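Local coordinates for protein putative aminooxidase (Propionibacterium acnes, PDB 2BA9) that isomerises polyunsaturated fatty acids, yielding conjugated linoleic acid from linoleic acid, probably with the help of its bound flavin-adenine dinucleotide, at residues A[87-92]-A[311-316]; A[112-117]-A[159-164]. One frame throughout, in Å; residues are numbered along the deposited sequence.

Contact 1: residues A[87-92]-A[311-316]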
ATOM      1  N   ARG A  87      17.567  -9.095  -3.467  1.00 30.51           N
ATOM      2  CA  ARG A  87      17.643 -10.175  -4.446  1.00 30.39           C
ATOM      3  C   ARG A  87      16.820 -11.348  -3.962  1.00 29.30           C
ATOM      4  O   ARG A  87      16.517 -11.451  -2.776  1.00 29.59           O
ATOM      5  CB  ARG A  87      19.094 -10.575  -4.817  1.00 31.38           C
ATOM      6  CG  ARG A  87      20.266  -9.872  -4.074  1.00 33.31           C
ATOM      7  CD  ARG A  87      21.509  -9.572  -4.965  1.00 37.37           C
ATOM      8  NE  ARG A  87      21.748 -10.490  -6.086  1.00 39.65           N
ATOM      9  CZ  ARG A  87      22.766 -10.391  -6.953  1.00 41.83           C
ATOM     10  NH1 ARG A  87      23.677  -9.416  -6.839  1.00 42.69           N
ATOM     11  NH2 ARG A  87      22.883 -11.281  -7.944  1.00 40.92           N
ATOM     12  N   ARG A  88      16.441 -12.214  -4.891  1.00 27.86           N
ATOM     13  CA  ARG A  88      15.425 -13.218  -4.608  1.00 27.63           C
ATOM     14  C   ARG A  88      15.661 -14.512  -5.372  1.00 26.70           C
ATOM     15  O   ARG A  88      16.394 -14.560  -6.353  1.00 26.22           O
ATOM     16  CB  ARG A  88      14.010 -12.662  -4.894  1.00 27.21           C
ATOM     17  CG  ARG A  88      13.568 -12.606  -6.370  1.00 28.79           C
ATOM     18  CD  ARG A  88      14.449 -11.709  -7.260  1.00 29.39           C
ATOM     19  NE  ARG A  88      13.975 -11.718  -8.646  1.00 31.10           N
ATOM     20  CZ  ARG A  88      14.246 -12.678  -9.531  1.00 33.06           C
ATOM     21  NH1 ARG A  88      13.755 -12.588 -10.765  1.00 32.96           N
ATOM     22  NH2 ARG A  88      14.999 -13.732  -9.198  1.00 33.37           N
ATOM     23  N   GLU A  89      15.041 -15.567  -4.881  1.00 25.91           N
ATOM     24  CA  GLU A  89      14.918 -16.804  -5.632  1.00 25.60           C
ATOM     25  C   GLU A  89      13.440 -17.217  -5.652  1.00 25.04           C
ATOM     26  O   GLU A  89      12.590 -16.587  -5.004  1.00 23.78           O
ATOM     27  CB  GLU A  89      15.801 -17.892  -5.028  1.00 25.79           C
ATOM     28  CG  GLU A  89      15.282 -18.471  -3.723  1.00 26.79           C
ATOM     29  CD  GLU A  89      16.312 -19.307  -2.982  1.00 26.95           C
ATOM     30  OE1 GLU A  89      17.368 -19.633  -3.563  1.00 27.45           O
ATOM     31  OE2 GLU A  89      16.059 -19.634  -1.800  1.00 27.94           O
ATOM     32  N   PHE A  90      13.150 -18.277  -6.395  1.00 24.77           N
ATOM     33  CA  PHE A  90      11.793 -18.761  -6.540  1.00 24.97           C
ATOM     34  C   PHE A  90      11.703 -20.181  -6.058  1.00 24.85           C
ATOM     35  O   PHE A  90      12.552 -21.004  -6.386  1.00 24.46           O
ATOM     36  CB  PHE A  90      11.317 -18.624  -7.988  1.00 25.56           C
ATOM     37  CG  PHE A  90      10.941 -17.221  -8.343  1.00 26.71           C
ATOM     38  CD1 PHE A  90       9.703 -16.717  -7.981  1.00 28.27           C
ATOM     39  CD2 PHE A  90      11.845 -16.385  -9.004  1.00 29.16           C
ATOM     40  CE1 PHE A  90       9.349 -15.400  -8.279  1.00 28.91           C
ATOM     41  CE2 PHE A  90      11.503 -15.069  -9.322  1.00 28.72           C
ATOM     42  CZ  PHE A  90      10.253 -14.573  -8.951  1.00 28.86           C
ATOM     43  N   LEU A  91      10.666 -20.433  -5.258  1.00 24.89           N
ATOM     44  CA  LEU A  91      10.440 -21.689  -4.571  1.00 25.16           C
ATOM     45  C   LEU A  91       9.085 -22.241  -4.961  1.00 25.07           C
ATOM     46  O   LEU A  91       8.142 -21.486  -5.168  1.00 25.78           O
ATOM     47  CB  LEU A  91      10.397 -21.478  -3.051  1.00 25.09           C
ATOM     48  CG  LEU A  91      11.609 -20.866  -2.358  1.00 25.30           C
ATOM     49  CD1 LEU A  91      11.315 -20.766  -0.885  1.00 25.15           C
ATOM     50  CD2 LEU A  91      12.864 -21.689  -2.644  1.00 22.69           C
ATOM     51  N   HIS A  92       8.998 -23.560  -5.033  1.00 25.26           N
ATOM     52  CA  HIS A  92       7.719 -24.243  -5.131  1.00 25.01           C
ATOM     53  C   HIS A  92       7.157 -24.386  -3.724  1.00 25.34           C
ATOM     54  O   HIS A  92       7.839 -24.140  -2.726  1.00 25.04           O
ATOM     55  CB  HIS A  92       7.868 -25.606  -5.828  1.00 24.88           C
ATOM     56  CG  HIS A  92       8.031 -25.507  -7.312  1.00 23.52           C
ATOM     57  ND1 HIS A  92       7.044 -25.011  -8.134  1.00 22.72           N
ATOM     58  CD2 HIS A  92       9.055 -25.858  -8.125  1.00 22.47           C
ATOM     59  CE1 HIS A  92       7.460 -25.042  -9.386  1.00 22.64           C
ATOM     60  NE2 HIS A  92       8.681 -25.547  -9.409  1.00 22.51           N
ATOM     61  N   MET A 311       3.787 -16.556   1.012  1.00 23.50           N
ATOM     62  CA  MET A 311       3.992 -16.264  -0.401  1.00 23.76           C
ATOM     63  C   MET A 311       5.394 -15.734  -0.707  1.00 23.35           C
ATOM     64  O   MET A 311       5.845 -15.785  -1.839  1.00 23.00           O
ATOM     65  CB  MET A 311       2.962 -15.246  -0.866  1.00 24.00           C
ATOM     66  CG  MET A 311       1.537 -15.651  -0.555  1.00 24.02           C
ATOM     67  SD  MET A 311       0.383 -14.445  -1.214  1.00 26.77           S
ATOM     68  CE  MET A 311       0.548 -13.130  -0.011  1.00 26.57           C
ATOM     69  N   VAL A 312       6.061 -15.219   0.317  1.00 23.56           N
ATOM     70  CA  VAL A 312       7.373 -14.620   0.173  1.00 23.58           C
ATOM     71  C   VAL A 312       7.947 -14.407   1.560  1.00 23.68           C
ATOM     72  O   VAL A 312       7.207 -14.275   2.541  1.00 23.05           O
ATOM     73  CB  VAL A 312       7.322 -13.270  -0.593  1.00 23.74           C
ATOM     74  CG1 VAL A 312       6.388 -12.294   0.101  1.00 24.42           C
ATOM     75  CG2 VAL A 312       8.730 -12.661  -0.740  1.00 24.42           C
ATOM     76  N   TYR A 313       9.275 -14.430   1.646  1.00 24.07           N
ATOM     77  CA  TYR A 313       9.957 -14.039   2.874  1.00 23.88           C
ATOM     78  C   TYR A 313      11.124 -13.144   2.533  1.00 23.76           C
ATOM     79  O   TYR A 313      11.693 -13.248   1.454  1.00 23.38           O
ATOM     80  CB  TYR A 313      10.386 -15.245   3.712  1.00 24.00           C
ATOM     81  CG  TYR A 313      11.266 -16.247   3.014  1.00 23.35           C
ATOM     82  CD1 TYR A 313      12.641 -16.049   2.899  1.00 22.76           C
ATOM     83  CD2 TYR A 313      10.729 -17.414   2.486  1.00 22.86           C
ATOM     84  CE1 TYR A 313      13.441 -16.982   2.263  1.00 22.17           C
ATOM     85  CE2 TYR A 313      11.517 -18.343   1.850  1.00 23.27           C
ATOM     86  CZ  TYR A 313      12.876 -18.135   1.740  1.00 22.75           C
ATOM     87  OH  TYR A 313      13.662 -19.088   1.095  1.00 22.74           O
ATOM     88  N   TYR A 314      11.455 -12.266   3.469  1.00 24.03           N
ATOM     89  CA  TYR A 314      12.449 -11.222   3.270  1.00 24.37           C
ATOM     90  C   TYR A 314      13.746 -11.452   4.052  1.00 24.60           C
ATOM     91  O   TYR A 314      13.742 -11.474   5.288  1.00 24.76           O
ATOM     92  CB  TYR A 314      11.811  -9.890   3.661  1.00 24.48           C
ATOM     93  CG  TYR A 314      12.688  -8.663   3.587  1.00 24.11           C
ATOM     94  CD1 TYR A 314      13.655  -8.513   2.605  1.00 23.20           C
ATOM     95  CD2 TYR A 314      12.505  -7.635   4.490  1.00 24.48           C
ATOM     96  CE1 TYR A 314      14.446  -7.370   2.552  1.00 24.11           C
ATOM     97  CE2 TYR A 314      13.266  -6.506   4.448  1.00 25.94           C
ATOM     98  CZ  TYR A 314      14.243  -6.369   3.482  1.00 25.08           C
ATOM     99  OH  TYR A 314      14.979  -5.222   3.452  1.00 23.54           O
ATOM    100  N   HIS A 315      14.837 -11.625   3.298  1.00 24.77           N
ATOM    101  CA  HIS A 315      16.216 -11.688   3.792  1.00 24.55           C
ATOM    102  C   HIS A 315      16.851 -10.287   3.756  1.00 24.59           C
ATOM    103  O   HIS A 315      17.186  -9.783   2.694  1.00 24.09           O
ATOM    104  CB  HIS A 315      17.012 -12.669   2.898  1.00 24.58           C
ATOM    105  CG  HIS A 315      18.438 -12.905   3.317  1.00 23.69           C
ATOM    106  ND1 HIS A 315      19.512 -12.403   2.612  1.00 25.56           N
ATOM    107  CD2 HIS A 315      18.966 -13.633   4.331  1.00 24.28           C
ATOM    108  CE1 HIS A 315      20.640 -12.794   3.184  1.00 25.48           C
ATOM    109  NE2 HIS A 315      20.337 -13.541   4.231  1.00 23.60           N
ATOM    110  N   ARG A 316      17.042  -9.670   4.917  1.00 24.92           N
ATOM    111  CA  ARG A 316      17.406  -8.234   4.980  1.00 25.08           C
ATOM    112  C   ARG A 316      18.881  -7.970   5.305  1.00 25.37           C
ATOM    113  O   ARG A 316      19.580  -7.258   4.561  1.00 24.59           O
ATOM    114  CB  ARG A 316      16.516  -7.512   6.003  1.00 25.01           C
ATOM    115  CG  ARG A 316      16.831  -6.016   6.213  1.00 25.14           C
ATOM    116  CD  ARG A 316      15.627  -5.310   6.830  1.00 23.87           C
ATOM    117  NE  ARG A 316      15.864  -3.937   7.284  1.00 23.06           N
ATOM    118  CZ  ARG A 316      15.791  -2.849   6.516  1.00 23.36           C
ATOM    119  NH1 ARG A 316      15.546  -2.941   5.214  1.00 23.56           N
ATOM    120  NH2 ARG A 316      15.981  -1.649   7.047  1.00 22.70           N
TER
HETATM  121  O   HOH W   1      16.691  -9.608  -0.443  1.00 19.20           O
HETATM  122  O   HOH W   2      16.075 -18.311   0.501  1.00 29.02           O
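Leu91 and Tyr313 meet from strands 88-91 and 310-315, which run in roughly opposite directions but share no backbone hydrogen bond. Strand 295-297 lies between them in the sheet: it is parallel to 88-91, where Glu89 and Leu91 bond to its backbone, and antiparallel to 310-315. The contact is therefore made by side chains and water spanning the middle strand. Tyr313 does most of the reaching. Its CG sits between the backbone N and the carbonyl carbon (chi1 56°), which carries the phenol out to the far strand. Leu91 crosses it at about a right angle, and its CD1 methyl lies at the ring edge, 3.7 Å from CE2 of Tyr313 and 3.5 Å from its OH.

All three strands belong to the mixed sheet of the chain, consistent with the substrate-domain sheet of flavin-containing amine oxidoreductases; the Tyr313 side chain is about 12 Å from the FAD.

The polar end of Tyr313 is tied to Glu89 through a water. The hydroxyl donates to water 2 (OH to O 2.6 Å), which lies in the plane of the ring, and that water donates to Glu89 OE2 at 2.7 Å. The carboxylate stands nearly perpendicular to the ring, the planes 88° apart. Toward the other end of the contact, Arg87 N donates to water 1 (3.2 Å), which also lies close to His315 O. Beyond the pair, Glu89 and Leu91 both rest on Ile97, while the ring of His357 meets that of Tyr313.

Contact 2: residues A[112-117]-A[159-164]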
ATOM      1  N   ALA A 112       6.108 -13.033 -24.562  1.00 26.79           N
ATOM      2  CA  ALA A 112       5.250 -12.563 -25.656  1.00 26.50           C
ATOM      3  C   ALA A 112       4.117 -11.685 -25.108  1.00 26.42           C
ATOM      4  O   ALA A 112       3.904 -10.570 -25.587  1.00 26.17           O
ATOM      5  CB  ALA A 112       4.700 -13.735 -26.448  1.00 26.10           C
ATOM      6  N   ALA A 113       3.423 -12.184 -24.085  1.00 26.55           N
ATOM      7  CA  ALA A 113       2.339 -11.454 -23.433  1.00 26.36           C
ATOM      8  C   ALA A 113       2.815 -10.118 -22.842  1.00 26.57           C
ATOM      9  O   ALA A 113       2.162  -9.085 -23.018  1.00 27.16           O
ATOM     10  CB  ALA A 113       1.692 -12.327 -22.336  1.00 26.26           C
ATOM     11  N   VAL A 114       3.948 -10.148 -22.141  1.00 26.11           N
ATOM     12  CA  VAL A 114       4.504  -8.958 -21.497  1.00 26.30           C
ATOM     13  C   VAL A 114       4.825  -7.852 -22.510  1.00 27.01           C
ATOM     14  O   VAL A 114       4.554  -6.672 -22.249  1.00 27.07           O
ATOM     15  CB  VAL A 114       5.783  -9.308 -20.707  1.00 26.18           C
ATOM     16  CG1 VAL A 114       6.562  -8.034 -20.324  1.00 25.69           C
ATOM     17  CG2 VAL A 114       5.433 -10.150 -19.482  1.00 24.53           C
ATOM     18  N   GLN A 115       5.413  -8.241 -23.645  1.00 27.74           N
ATOM     19  CA  GLN A 115       5.703  -7.312 -24.751  1.00 28.32           C
ATOM     20  C   GLN A 115       4.414  -6.766 -25.397  1.00 28.15           C
ATOM     21  O   GLN A 115       4.298  -5.561 -25.674  1.00 28.13           O
ATOM     22  CB  GLN A 115       6.574  -8.019 -25.805  1.00 28.78           C
ATOM     23  CG  GLN A 115       6.708  -7.305 -27.188  1.00 30.98           C
ATOM     24  CD  GLN A 115       7.816  -6.243 -27.283  1.00 34.46           C
ATOM     25  OE1 GLN A 115       7.840  -5.467 -28.259  1.00 36.18           O
ATOM     26  NE2 GLN A 115       8.737  -6.209 -26.306  1.00 34.38           N
ATOM     27  N   LYS A 116       3.458  -7.655 -25.656  1.00 27.80           N
ATOM     28  CA  LYS A 116       2.193  -7.252 -26.277  1.00 27.52           C
ATOM     29  C   LYS A 116       1.443  -6.304 -25.350  1.00 26.94           C
ATOM     30  O   LYS A 116       0.892  -5.292 -25.792  1.00 27.21           O
ATOM     31  CB  LYS A 116       1.323  -8.470 -26.602  1.00 27.61           C
ATOM     32  CG  LYS A 116       0.196  -8.173 -27.608  1.00 28.78           C
ATOM     33  CD  LYS A 116      -0.715  -9.383 -27.805  1.00 29.41           C
ATOM     34  CE  LYS A 116      -2.181  -8.984 -27.997  1.00 30.66           C
ATOM     35  NZ  LYS A 116      -3.073 -10.184 -28.186  1.00 30.90           N
ATOM     36  N   LEU A 117       1.431  -6.629 -24.061  1.00 26.65           N
ATOM     37  CA  LEU A 117       0.788  -5.777 -23.063  1.00 26.33           C
ATOM     38  C   LEU A 117       1.452  -4.416 -23.039  1.00 26.34           C
ATOM     39  O   LEU A 117       0.768  -3.398 -23.050  1.00 26.35           O
ATOM     40  CB  LEU A 117       0.847  -6.405 -21.664  1.00 26.03           C
ATOM     41  CG  LEU A 117       0.147  -5.645 -20.525  1.00 26.42           C
ATOM     42  CD1 LEU A 117      -1.331  -5.409 -20.817  1.00 25.73           C
ATOM     43  CD2 LEU A 117       0.328  -6.403 -19.193  1.00 24.50           C
ATOM     44  N   ASP A 159       2.283 -14.104 -14.823  1.00 24.83           N
ATOM     45  CA  ASP A 159       3.434 -14.739 -14.173  1.00 24.41           C
ATOM     46  C   ASP A 159       4.484 -13.719 -13.735  1.00 24.26           C
ATOM     47  O   ASP A 159       5.130 -13.896 -12.710  1.00 24.72           O
ATOM     48  CB  ASP A 159       4.091 -15.756 -15.113  1.00 24.37           C
ATOM     49  CG  ASP A 159       3.280 -17.032 -15.264  1.00 24.20           C
ATOM     50  OD1 ASP A 159       2.036 -17.014 -15.088  1.00 23.49           O
ATOM     51  OD2 ASP A 159       3.905 -18.063 -15.554  1.00 22.55           O
ATOM     52  N   LEU A 160       4.666 -12.666 -14.522  1.00 24.17           N
ATOM     53  CA  LEU A 160       5.589 -11.578 -14.160  1.00 23.76           C
ATOM     54  C   LEU A 160       4.957 -10.627 -13.137  1.00 23.89           C
ATOM     55  O   LEU A 160       5.547 -10.328 -12.117  1.00 23.88           O
ATOM     56  CB  LEU A 160       6.013 -10.775 -15.398  1.00 24.02           C
ATOM     57  CG  LEU A 160       7.124  -9.736 -15.162  1.00 23.07           C
ATOM     58  CD1 LEU A 160       8.464 -10.407 -14.995  1.00 24.16           C
ATOM     59  CD2 LEU A 160       7.196  -8.736 -16.280  1.00 24.88           C
ATOM     60  N   TRP A 161       3.742 -10.180 -13.423  1.00 24.00           N
ATOM     61  CA  TRP A 161       3.048  -9.165 -12.609  1.00 24.01           C
ATOM     62  C   TRP A 161       2.661  -9.632 -11.206  1.00 23.98           C
ATOM     63  O   TRP A 161       2.539  -8.826 -10.292  1.00 23.66           O
ATOM     64  CB  TRP A 161       1.788  -8.682 -13.347  1.00 24.39           C
ATOM     65  CG  TRP A 161       1.917  -7.319 -13.938  1.00 24.56           C
ATOM     66  CD1 TRP A 161       1.526  -6.151 -13.374  1.00 24.21           C
ATOM     67  CD2 TRP A 161       2.461  -6.986 -15.221  1.00 25.61           C
ATOM     68  NE1 TRP A 161       1.794  -5.104 -14.211  1.00 25.23           N
ATOM     69  CE2 TRP A 161       2.374  -5.587 -15.356  1.00 25.47           C
ATOM     70  CE3 TRP A 161       3.025  -7.731 -16.262  1.00 24.45           C
ATOM     71  CZ2 TRP A 161       2.814  -4.918 -16.498  1.00 25.08           C
ATOM     72  CZ3 TRP A 161       3.469  -7.068 -17.389  1.00 24.93           C
ATOM     73  CH2 TRP A 161       3.369  -5.672 -17.497  1.00 24.62           C
ATOM     74  N   ILE A 162       2.482 -10.934 -11.043  1.00 24.23           N
ATOM     75  CA  ILE A 162       1.912 -11.471  -9.822  1.00 24.28           C
ATOM     76  C   ILE A 162       2.852 -11.387  -8.616  1.00 24.31           C
ATOM     77  O   ILE A 162       2.401 -11.177  -7.500  1.00 23.81           O
ATOM     78  CB  ILE A 162       1.428 -12.912 -10.011  1.00 24.16           C
ATOM     79  CG1 ILE A 162       0.456 -13.303  -8.882  1.00 24.85           C
ATOM     80  CG2 ILE A 162       2.605 -13.881 -10.124  1.00 23.08           C
ATOM     81  CD1 ILE A 162      -0.200 -14.645  -9.097  1.00 25.75           C
ATOM     82  N   ASN A 163       4.149 -11.542  -8.847  1.00 24.47           N
ATOM     83  CA  ASN A 163       5.106 -11.659  -7.752  1.00 24.50           C
ATOM     84  C   ASN A 163       5.243 -10.378  -6.900  1.00 25.42           C
ATOM     85  O   ASN A 163       5.233 -10.452  -5.671  1.00 25.20           O
ATOM     86  CB  ASN A 163       6.453 -12.135  -8.300  1.00 24.95           C
ATOM     87  CG  ASN A 163       6.347 -13.460  -9.027  1.00 24.62           C
ATOM     88  OD1 ASN A 163       5.787 -14.420  -8.495  1.00 26.91           O
ATOM     89  ND2 ASN A 163       6.879 -13.525 -10.252  1.00 26.03           N
ATOM     90  N   PRO A 164       5.351  -9.193  -7.537  1.00 26.00           N
ATOM     91  CA  PRO A 164       5.285  -7.947  -6.764  1.00 26.17           C
ATOM     92  C   PRO A 164       3.870  -7.469  -6.445  1.00 26.35           C
ATOM     93  O   PRO A 164       3.700  -6.345  -5.956  1.00 26.08           O
ATOM     94  CB  PRO A 164       5.953  -6.928  -7.694  1.00 26.18           C
ATOM     95  CG  PRO A 164       6.387  -7.655  -8.886  1.00 26.32           C
ATOM     96  CD  PRO A 164       5.584  -8.900  -8.951  1.00 25.98           C
TER
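Trp161 and Val114 bury more surface here than any other residues of the two segments, with Leu117 next, and the contact is wholly apolar. Val114 and Leu117, one helical turn apart on helix 106-122, both point at helix 158-161 and take the indole on two different aspects. Leu117 comes over a face. Its CG is trans to the backbone N (chi1 -177°), which sends CD2 across to the benzo ring, 3.8 Å from the centroid of the six-membered ring and 23° off its normal, a CH-pi contact. The methyl is displaced toward the rim, so its shortest approach is to CH2 of Trp161, at 3.6 Å. Val114 instead meets the edge: its CG2 lies near the indole plane, 4.2 Å from CZ3.

The same CG2 methyl of Val114 also touches CD2 of Leu160, at 3.9 Å, so one methyl fills the angle between Leu160 and the tryptophan. Val114 and Leu160 cross at about a right angle. Val114 is level with Leu160 along the backbones, the two CA atoms being 7.9 Å apart.

The indole NE1 donates to the carbonyl oxygen of Leu185, which helps to set the rotation of the ring, and Phe145 meets the ring obliquely. Around the pair, helix 145-151 packs on Leu117 through Phe148 and Leu149, helix 178-184 presses Val181 and Leu182 on Trp161, and Met190 of helix 187-195 touches both Leu160 and Trp161.

The two contacts lie about 19 Å apart between centres, in a chain of the flavin-containing amine oxidoreductase family. Along the chain contact 2 is nested inside contact 1: the order is 87-92, 112-117, 159-164 and 311-316. Contact 1 bridges strands 88-91 and 310-315 of the mixed sheet across strand 295-297, whereas contact 2 joins helices 106-122 and 158-161. They share no strand or helix, yet they touch, with Phe90 CE1 3.7 Å from Asn163 CG. After strands 88-91 and 97-98 the chain leaves the mixed sheet for the helices of contact 2, and it is back in that sheet from strand 277-288 on, before it reaches 310-315. The loop that follows helix 158-161 thus rests on strand 88-91 through Asn163 and Phe90.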